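PDB 1JL5: outer membrane protein YopM from Yersinia pestis, which is thought to act as a secreted leucine-rich repeat effector that alters host cell physiology and promotes bacterial survival in host tissues. Local coordinates for residues 341-346 with 361-366; 350-355 with 367-372. All blocks are in the same frame, centred on the assembly; numbering follows the deposited sequence.

Contact 1 of 2, residues 341-346 with 361-366; sequences RLIASF and QLHVEY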
ATOM      1  N   ARG A 341     -11.756   1.684  17.556  1.00 26.05           N
ATOM      2  CA  ARG A 341     -11.197   1.151  16.335  1.00 24.96           C
ATOM      3  C   ARG A 341     -11.493  -0.325  16.220  1.00 24.05           C
ATOM      4  O   ARG A 341     -11.104  -1.123  17.072  1.00 23.43           O
ATOM      5  CB  ARG A 341      -9.690   1.383  16.311  1.00 26.86           C
ATOM      6  CG  ARG A 341      -9.284   2.839  16.179  1.00 30.80           C
ATOM      7  CD  ARG A 341      -7.889   3.067  16.735  1.00 36.21           C
ATOM      8  NE  ARG A 341      -7.003   3.747  15.796  1.00 43.94           N
ATOM      9  CZ  ARG A 341      -6.380   3.152  14.778  1.00 49.07           C
ATOM     10  NH1 ARG A 341      -6.541   1.849  14.551  1.00 47.18           N
ATOM     11  NH2 ARG A 341      -5.585   3.863  13.987  1.00 49.95           N
ATOM     12  N   LEU A 342     -12.216  -0.684  15.173  1.00 22.89           N
ATOM     13  CA  LEU A 342     -12.523  -2.070  14.937  1.00 22.33           C
ATOM     14  C   LEU A 342     -11.942  -2.460  13.592  1.00 23.68           C
ATOM     15  O   LEU A 342     -12.387  -1.986  12.543  1.00 23.52           O
ATOM     16  CB  LEU A 342     -14.031  -2.321  14.933  1.00 21.11           C
ATOM     17  CG  LEU A 342     -14.380  -3.772  14.575  1.00 20.83           C
ATOM     18  CD1 LEU A 342     -13.644  -4.729  15.503  1.00 20.54           C
ATOM     19  CD2 LEU A 342     -15.882  -3.990  14.672  1.00 21.51           C
ATOM     20  N   ILE A 343     -10.914  -3.291  13.633  1.00 22.63           N
ATOM     21  CA  ILE A 343     -10.310  -3.784  12.411  1.00 21.67           C
ATOM     22  C   ILE A 343     -10.579  -5.270  12.471  1.00 18.94           C
ATOM     23  O   ILE A 343      -9.962  -5.985  13.251  1.00 20.39           O
ATOM     24  CB  ILE A 343      -8.794  -3.542  12.361  1.00 22.13           C
ATOM     25  CG1 ILE A 343      -8.487  -2.045  12.472  1.00 21.88           C
ATOM     26  CG2 ILE A 343      -8.237  -4.070  11.043  1.00 20.44           C
ATOM     27  CD1 ILE A 343      -8.572  -1.508  13.874  1.00 30.54           C
ATOM     28  N   ALA A 344     -11.534  -5.723  11.671  1.00 19.20           N
ATOM     29  CA  ALA A 344     -11.908  -7.124  11.641  1.00 20.84           C
ATOM     30  C   ALA A 344     -11.976  -7.563  10.188  1.00 21.94           C
ATOM     31  O   ALA A 344     -12.682  -8.505   9.825  1.00 21.70           O
ATOM     32  CB  ALA A 344     -13.250  -7.319  12.321  1.00 21.64           C
ATOM     33  N   SER A 345     -11.231  -6.852   9.358  1.00 22.39           N
ATOM     34  CA  SER A 345     -11.166  -7.156   7.944  1.00 22.74           C
ATOM     35  C   SER A 345     -10.539  -8.529   7.754  1.00 21.17           C
ATOM     36  O   SER A 345      -9.879  -9.055   8.654  1.00 21.44           O
ATOM     37  CB  SER A 345     -10.308  -6.111   7.251  1.00 21.18           C
ATOM     38  OG  SER A 345      -9.067  -6.030   7.917  1.00 26.77           O
ATOM     39  N   PHE A 346     -10.750  -9.109   6.580  1.00 21.72           N
ATOM     40  CA  PHE A 346     -10.191 -10.413   6.261  1.00 20.69           C
ATOM     41  C   PHE A 346     -10.575 -11.468   7.274  1.00 22.00           C
ATOM     42  O   PHE A 346      -9.735 -12.144   7.867  1.00 22.04           O
ATOM     43  CB  PHE A 346      -8.680 -10.305   6.156  1.00 20.10           C
ATOM     44  CG  PHE A 346      -8.232  -9.412   5.056  1.00 22.97           C
ATOM     45  CD1 PHE A 346      -8.384  -9.803   3.727  1.00 23.98           C
ATOM     46  CD2 PHE A 346      -7.668  -8.171   5.335  1.00 23.47           C
ATOM     47  CE1 PHE A 346      -7.978  -8.970   2.693  1.00 24.20           C
ATOM     48  CE2 PHE A 346      -7.259  -7.332   4.308  1.00 24.50           C
ATOM     49  CZ  PHE A 346      -7.414  -7.734   2.983  1.00 24.00           C
ATOM     50  N   GLN A 361     -13.136   4.124  13.987  1.00 27.72           N
ATOM     51  CA  GLN A 361     -12.637   3.386  12.855  1.00 27.32           C
ATOM     52  C   GLN A 361     -13.241   2.012  12.720  1.00 26.18           C
ATOM     53  O   GLN A 361     -13.287   1.231  13.667  1.00 25.99           O
ATOM     54  CB  GLN A 361     -11.125   3.284  12.966  1.00 27.97           C
ATOM     55  CG  GLN A 361     -10.463   2.541  11.841  1.00 29.02           C
ATOM     56  CD  GLN A 361      -8.988   2.432  12.080  1.00 29.10           C
ATOM     57  OE1 GLN A 361      -8.561   1.895  13.096  1.00 31.03           O
ATOM     58  NE2 GLN A 361      -8.194   2.952  11.155  1.00 31.23           N
ATOM     59  N   LEU A 362     -13.721   1.735  11.518  1.00 24.59           N
ATOM     60  CA  LEU A 362     -14.302   0.453  11.219  1.00 23.94           C
ATOM     61  C   LEU A 362     -13.682  -0.058   9.935  1.00 24.76           C
ATOM     62  O   LEU A 362     -13.985   0.435   8.855  1.00 25.28           O
ATOM     63  CB  LEU A 362     -15.811   0.564  11.033  1.00 24.00           C
ATOM     64  CG  LEU A 362     -16.425  -0.796  10.712  1.00 23.12           C
ATOM     65  CD1 LEU A 362     -16.231  -1.722  11.900  1.00 23.15           C
ATOM     66  CD2 LEU A 362     -17.896  -0.643  10.375  1.00 26.45           C
ATOM     67  N   HIS A 363     -12.790  -1.027  10.063  1.00 24.38           N
ATOM     68  CA  HIS A 363     -12.168  -1.640   8.900  1.00 23.59           C
ATOM     69  C   HIS A 363     -12.585  -3.086   8.964  1.00 23.60           C
ATOM     70  O   HIS A 363     -12.003  -3.875   9.699  1.00 23.90           O
ATOM     71  CB  HIS A 363     -10.649  -1.524   8.964  1.00 21.96           C
ATOM     72  CG  HIS A 363     -10.147  -0.137   8.715  1.00 21.77           C
ATOM     73  ND1 HIS A 363      -8.807   0.183   8.713  1.00 23.37           N
ATOM     74  CD2 HIS A 363     -10.810   1.016   8.465  1.00 21.44           C
ATOM     75  CE1 HIS A 363      -8.666   1.474   8.472  1.00 22.87           C
ATOM     76  NE2 HIS A 363      -9.867   2.001   8.319  1.00 22.02           N
ATOM     77  N   VAL A 364     -13.629  -3.416   8.216  1.00 25.60           N
ATOM     78  CA  VAL A 364     -14.149  -4.771   8.191  1.00 28.65           C
ATOM     79  C   VAL A 364     -14.155  -5.237   6.748  1.00 28.97           C
ATOM     80  O   VAL A 364     -14.946  -6.085   6.333  1.00 31.06           O
ATOM     81  CB  VAL A 364     -15.558  -4.819   8.791  1.00 30.01           C
ATOM     82  CG1 VAL A 364     -16.113  -6.229   8.721  1.00 35.76           C
ATOM     83  CG2 VAL A 364     -15.492  -4.374  10.244  1.00 32.15           C
ATOM     84  N   GLU A 365     -13.237  -4.652   5.997  1.00 27.04           N
ATOM     85  CA  GLU A 365     -13.028  -4.955   4.592  1.00 28.12           C
ATOM     86  C   GLU A 365     -12.811  -6.456   4.421  1.00 27.25           C
ATOM     87  O   GLU A 365     -12.209  -7.109   5.270  1.00 24.34           O
ATOM     88  CB  GLU A 365     -11.783  -4.199   4.119  1.00 30.43           C
ATOM     89  CG  GLU A 365     -11.069  -3.495   5.286  1.00 36.32           C
ATOM     90  CD  GLU A 365      -9.721  -2.918   4.919  1.00 41.09           C
ATOM     91  OE1 GLU A 365      -9.635  -2.183   3.908  1.00 45.26           O
ATOM     92  OE2 GLU A 365      -8.747  -3.192   5.651  1.00 42.24           O
ATOM     93  N   TYR A 366     -13.323  -7.002   3.328  1.00 27.35           N
ATOM     94  CA  TYR A 366     -13.137  -8.412   3.030  1.00 28.01           C
ATOM     95  C   TYR A 366     -13.663  -9.356   4.088  1.00 27.77           C
ATOM     96  O   TYR A 366     -12.917 -10.073   4.757  1.00 28.25           O
ATOM     97  CB  TYR A 366     -11.659  -8.671   2.765  1.00 29.18           C
ATOM     98  CG  TYR A 366     -11.136  -7.752   1.690  1.00 32.01           C
ATOM     99  CD1 TYR A 366     -11.544  -7.904   0.366  1.00 33.39           C
ATOM    100  CD2 TYR A 366     -10.277  -6.704   1.999  1.00 32.00           C
ATOM    101  CE1 TYR A 366     -11.107  -7.035  -0.623  1.00 35.25           C
ATOM    102  CE2 TYR A 366      -9.832  -5.827   1.014  1.00 35.77           C
ATOM    103  CZ  TYR A 366     -10.253  -6.000  -0.296  1.00 37.20           C
ATOM    104  OH  TYR A 366      -9.809  -5.148  -1.280  1.00 42.02           O
TER
HETATM  105  O   HOH W   1      -7.102  -4.305   7.425  1.00 50.87           O
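Leu342 and Leu362 pair in register on two parallel strands, 341-343 and 361-363, whose axes run 4.6 Å apart and only 4° from parallel. These are successive rungs of a leucine-rich repeat solenoid. Leu342 N donates a hydrogen bond to Gln361 O at 2.7 Å, Leu342 O takes the N-H of His363, and His363 O takes that of Ala344. On one face of the strands Leu342 and Leu362 lie side by side, each CG anti to its backbone N; Leu342 CD2 meets Leu362 CD1 at 3.6 Å, and Leu322 and Leu382 continue the row. The other face carries Arg341, Ile343, Gln361 and His363. There Gln361 sets its amide almost perpendicular to the guanidinium of Arg341, OE1 lying over one face, while Ile343 CD1 touches the same oxygen at 3.5 Å. Stronger polar partners flank the pair: Glu321 for Arg341, Asp381 for Gln361 NE2 and His363 NE2. Past the strands, the rings of Phe346 and Tyr366 run nearly parallel, 17° between planes, but slid apart so that they barely overlap. Ser345 OG, hydrogen-bonded to Ser325 OG, and Glu365 OE2, salt-bridged to Arg383, share a water 2.7 Å from Ser345 OG that donates to Glu365 OE2 at 2.7 Å.

Contact 2 of 2, residues 350-355 with 367-372; sequences AEVPEL and NPLREF
Pro368 meets Ala350 directly after Asn367, whose side chain reaches Leu349 N through OD1 and, probably, Ala344 O through ND2, both in the preceding coil, while the bond from ND2 to Val364 O stays within its own. Ala350 CA points its hydrogen almost straight at Pro368 O, 3.3 Å away with 171° at the hydrogen. The backbone at Pro368 fits an inverse gamma turn, though the closing geometry is doubtful. Leu369 then meets the other segment in two ways. Its CA lies 3.2 Å from Ala350 O in a second CA-H...O contact, while its CD2 packs obliquely on Val352 CG2 at 3.8 Å. The same carbonyl, Ala350 O, takes the N-H of Arg370 at 2.7 Å, in the carbonyl plane and on a lone pair, so it is gripped by both a true hydrogen bond and the weaker CA-H contact. Arg370 CG sits anti to its own carbonyl carbon (chi1 -55°), and the chain extends from there to NE, which passes Ala350 CB at 3.3 Å. At Glu371 the backbones separate enough for a water, which accepts from Val352 N at 2.8 Å and donates to Glu371 O at 2.7 Å. Here the loops of two neighbouring coils meet on the convex side of the leucine-rich repeat solenoid, opposite the strands, joined at this point by Arg370 N to Ala350 O.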
ATOM      1  N   ALA A 350     -20.257 -12.496   8.672  1.00 29.75           N
ATOM      2  CA  ALA A 350     -21.467 -12.364   7.872  1.00 33.43           C
ATOM      3  C   ALA A 350     -22.049 -11.035   8.327  1.00 35.18           C
ATOM      4  O   ALA A 350     -22.708 -10.325   7.566  1.00 37.74           O
ATOM      5  CB  ALA A 350     -22.436 -13.491   8.188  1.00 31.47           C
ATOM      6  N   GLU A 351     -21.774 -10.704   9.584  1.00 35.76           N
ATOM      7  CA  GLU A 351     -22.258  -9.471  10.182  1.00 36.99           C
ATOM      8  C   GLU A 351     -21.237  -8.879  11.132  1.00 34.92           C
ATOM      9  O   GLU A 351     -20.467  -9.594  11.770  1.00 34.05           O
ATOM     10  CB  GLU A 351     -23.528  -9.727  10.990  1.00 40.73           C
ATOM     11  CG  GLU A 351     -24.655 -10.409  10.249  1.00 48.33           C
ATOM     12  CD  GLU A 351     -25.773 -10.814  11.191  1.00 51.95           C
ATOM     13  OE1 GLU A 351     -26.345  -9.918  11.848  1.00 54.38           O
ATOM     14  OE2 GLU A 351     -26.072 -12.026  11.279  1.00 54.25           O
ATOM     15  N   VAL A 352     -21.244  -7.559  11.219  1.00 33.40           N
ATOM     16  CA  VAL A 352     -20.382  -6.863  12.148  1.00 31.73           C
ATOM     17  C   VAL A 352     -21.361  -6.590  13.282  1.00 31.75           C
ATOM     18  O   VAL A 352     -22.473  -6.126  13.040  1.00 31.13           O
ATOM     19  CB  VAL A 352     -19.888  -5.532  11.571  1.00 30.90           C
ATOM     20  CG1 VAL A 352     -19.141  -4.753  12.640  1.00 32.45           C
ATOM     21  CG2 VAL A 352     -18.991  -5.788  10.374  1.00 31.53           C
ATOM     22  N   PRO A 353     -20.982  -6.901  14.528  1.00 30.36           N
ATOM     23  CA  PRO A 353     -21.915  -6.644  15.627  1.00 28.97           C
ATOM     24  C   PRO A 353     -22.296  -5.170  15.638  1.00 29.23           C
ATOM     25  O   PRO A 353     -21.661  -4.351  14.969  1.00 28.26           O
ATOM     26  CB  PRO A 353     -21.108  -7.031  16.865  1.00 29.63           C
ATOM     27  CG  PRO A 353     -20.144  -8.056  16.345  1.00 28.93           C
ATOM     28  CD  PRO A 353     -19.718  -7.461  15.030  1.00 29.31           C
ATOM     29  N   GLU A 354     -23.333  -4.835  16.394  1.00 29.56           N
ATOM     30  CA  GLU A 354     -23.765  -3.451  16.494  1.00 29.18           C
ATOM     31  C   GLU A 354     -22.545  -2.640  16.891  1.00 27.53           C
ATOM     32  O   GLU A 354     -21.852  -2.964  17.854  1.00 26.25           O
ATOM     33  CB  GLU A 354     -24.846  -3.309  17.554  1.00 33.06           C
ATOM     34  CG  GLU A 354     -25.400  -1.908  17.651  1.00 39.98           C
ATOM     35  CD  GLU A 354     -26.545  -1.821  18.624  1.00 42.91           C
ATOM     36  OE1 GLU A 354     -26.315  -2.053  19.829  1.00 45.77           O
ATOM     37  OE2 GLU A 354     -27.675  -1.527  18.182  1.00 48.02           O
ATOM     38  N   LEU A 355     -22.280  -1.584  16.143  1.00 25.68           N
ATOM     39  CA  LEU A 355     -21.123  -0.757  16.407  1.00 27.36           C
ATOM     40  C   LEU A 355     -21.320   0.202  17.563  1.00 28.45           C
ATOM     41  O   LEU A 355     -22.364   0.831  17.689  1.00 29.89           O
ATOM     42  CB  LEU A 355     -20.761   0.023  15.148  1.00 24.85           C
ATOM     43  CG  LEU A 355     -20.416  -0.875  13.957  1.00 26.43           C
ATOM     44  CD1 LEU A 355     -20.127  -0.018  12.737  1.00 24.22           C
ATOM     45  CD2 LEU A 355     -19.202  -1.745  14.310  1.00 25.90           C
ATOM     46  N   ASN A 367     -14.974  -9.326   4.228  1.00 27.17           N
ATOM     47  CA  ASN A 367     -15.701 -10.180   5.136  1.00 26.10           C
ATOM     48  C   ASN A 367     -16.946 -10.464   4.324  1.00 27.33           C
ATOM     49  O   ASN A 367     -17.440  -9.582   3.619  1.00 28.42           O
ATOM     50  CB  ASN A 367     -16.059  -9.435   6.420  1.00 23.77           C
ATOM     51  CG  ASN A 367     -15.012  -9.597   7.495  1.00 22.67           C
ATOM     52  OD1 ASN A 367     -14.877 -10.667   8.081  1.00 22.25           O
ATOM     53  ND2 ASN A 367     -14.261  -8.539   7.756  1.00 21.63           N
ATOM     54  N   PRO A 368     -17.443 -11.705   4.366  1.00 27.43           N
ATOM     55  CA  PRO A 368     -18.649 -12.034   3.605  1.00 28.69           C
ATOM     56  C   PRO A 368     -19.847 -11.415   4.309  1.00 29.81           C
ATOM     57  O   PRO A 368     -20.793 -12.102   4.671  1.00 31.34           O
ATOM     58  CB  PRO A 368     -18.669 -13.552   3.647  1.00 26.73           C
ATOM     59  CG  PRO A 368     -18.094 -13.844   4.990  1.00 25.81           C
ATOM     60  CD  PRO A 368     -16.914 -12.898   5.048  1.00 27.45           C
ATOM     61  N   LEU A 369     -19.769 -10.108   4.524  1.00 32.62           N
ATOM     62  CA  LEU A 369     -20.826  -9.363   5.184  1.00 36.22           C
ATOM     63  C   LEU A 369     -22.104  -9.409   4.363  1.00 38.32           C
ATOM     64  O   LEU A 369     -22.116  -9.009   3.201  1.00 39.29           O
ATOM     65  CB  LEU A 369     -20.385  -7.907   5.371  1.00 36.04           C
ATOM     66  CG  LEU A 369     -19.894  -7.445   6.747  1.00 36.36           C
ATOM     67  CD1 LEU A 369     -19.068  -8.512   7.427  1.00 34.89           C
ATOM     68  CD2 LEU A 369     -19.104  -6.164   6.573  1.00 36.50           C
ATOM     69  N   ARG A 370     -23.174  -9.908   4.967  1.00 41.32           N
ATOM     70  CA  ARG A 370     -24.459  -9.975   4.288  1.00 45.52           C
ATOM     71  C   ARG A 370     -24.950  -8.543   4.109  1.00 46.38           C
ATOM     72  O   ARG A 370     -25.755  -8.247   3.227  1.00 47.44           O
ATOM     73  CB  ARG A 370     -25.447 -10.778   5.134  1.00 46.68           C
ATOM     74  CG  ARG A 370     -24.921 -12.160   5.471  1.00 51.54           C
ATOM     75  CD  ARG A 370     -25.846 -12.949   6.381  1.00 54.77           C
ATOM     76  NE  ARG A 370     -25.247 -14.237   6.730  1.00 58.73           N
ATOM     77  CZ  ARG A 370     -24.890 -15.161   5.841  1.00 60.37           C
ATOM     78  NH1 ARG A 370     -25.076 -14.942   4.547  1.00 61.78           N
ATOM     79  NH2 ARG A 370     -24.335 -16.299   6.241  1.00 61.05           N
ATOM     80  N   GLU A 371     -24.433  -7.655   4.949  1.00 46.89           N
ATOM     81  CA  GLU A 371     -24.798  -6.246   4.915  1.00 47.34           C
ATOM     82  C   GLU A 371     -23.835  -5.478   5.809  1.00 46.44           C
ATOM     83  O   GLU A 371     -23.249  -6.046   6.732  1.00 46.23           O
ATOM     84  CB  GLU A 371     -26.219  -6.066   5.443  1.00 49.79           C
ATOM     85  CG  GLU A 371     -26.358  -6.420   6.917  1.00 53.66           C
ATOM     86  CD  GLU A 371     -27.795  -6.390   7.395  1.00 56.85           C
ATOM     87  OE1 GLU A 371     -28.488  -5.381   7.138  1.00 57.00           O
ATOM     88  OE2 GLU A 371     -28.231  -7.376   8.033  1.00 58.42           O
ATOM     89  N   PHE A 372     -23.663  -4.192   5.533  1.00 44.59           N
ATOM     90  CA  PHE A 372     -22.786  -3.377   6.353  1.00 44.18           C
ATOM     91  C   PHE A 372     -23.559  -3.041   7.614  1.00 42.51           C
ATOM     92  O   PHE A 372     -24.771  -2.850   7.577  1.00 43.58           O
ATOM     93  CB  PHE A 372     -22.394  -2.085   5.635  1.00 44.83           C
ATOM     94  CG  PHE A 372     -21.573  -2.302   4.392  1.00 46.77           C
ATOM     95  CD1 PHE A 372     -20.738  -3.409   4.272  1.00 46.30           C
ATOM     96  CD2 PHE A 372     -21.603  -1.370   3.358  1.00 46.97           C
ATOM     97  CE1 PHE A 372     -19.947  -3.590   3.139  1.00 47.50           C
ATOM     98  CE2 PHE A 372     -20.814  -1.540   2.222  1.00 47.19           C
ATOM     99  CZ  PHE A 372     -19.983  -2.651   2.112  1.00 48.01           C
TER
HETATM  100  O   HOH W   2     -22.950  -6.207   9.382  1.00 35.97           O

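In the fold
Contacts 1 and 2 both join LRR 14 to the first part of LRR 15, at points whose centres lie about 10 Å apart. Their segments alternate along the chain: 341-346, 350-355, 361-366, then 367-372, so each coil passes from its strand into its turn. Contact 1 belongs to the row of parallel strands, contact 2 to the loops that return the chain to the next strand. Between them Val364 CG1 packs against Val352 CG2 and Leu362 CD2 against Leu355 CD1, in the shared interior. Both sit near the C-terminal end of the modelled solenoid, where strand 381-385 is the last. The repeats thus meet along their strands and along their loops, and Ala344 O of contact 1 probably hydrogen-bonds Asn367 ND2 of contact 2.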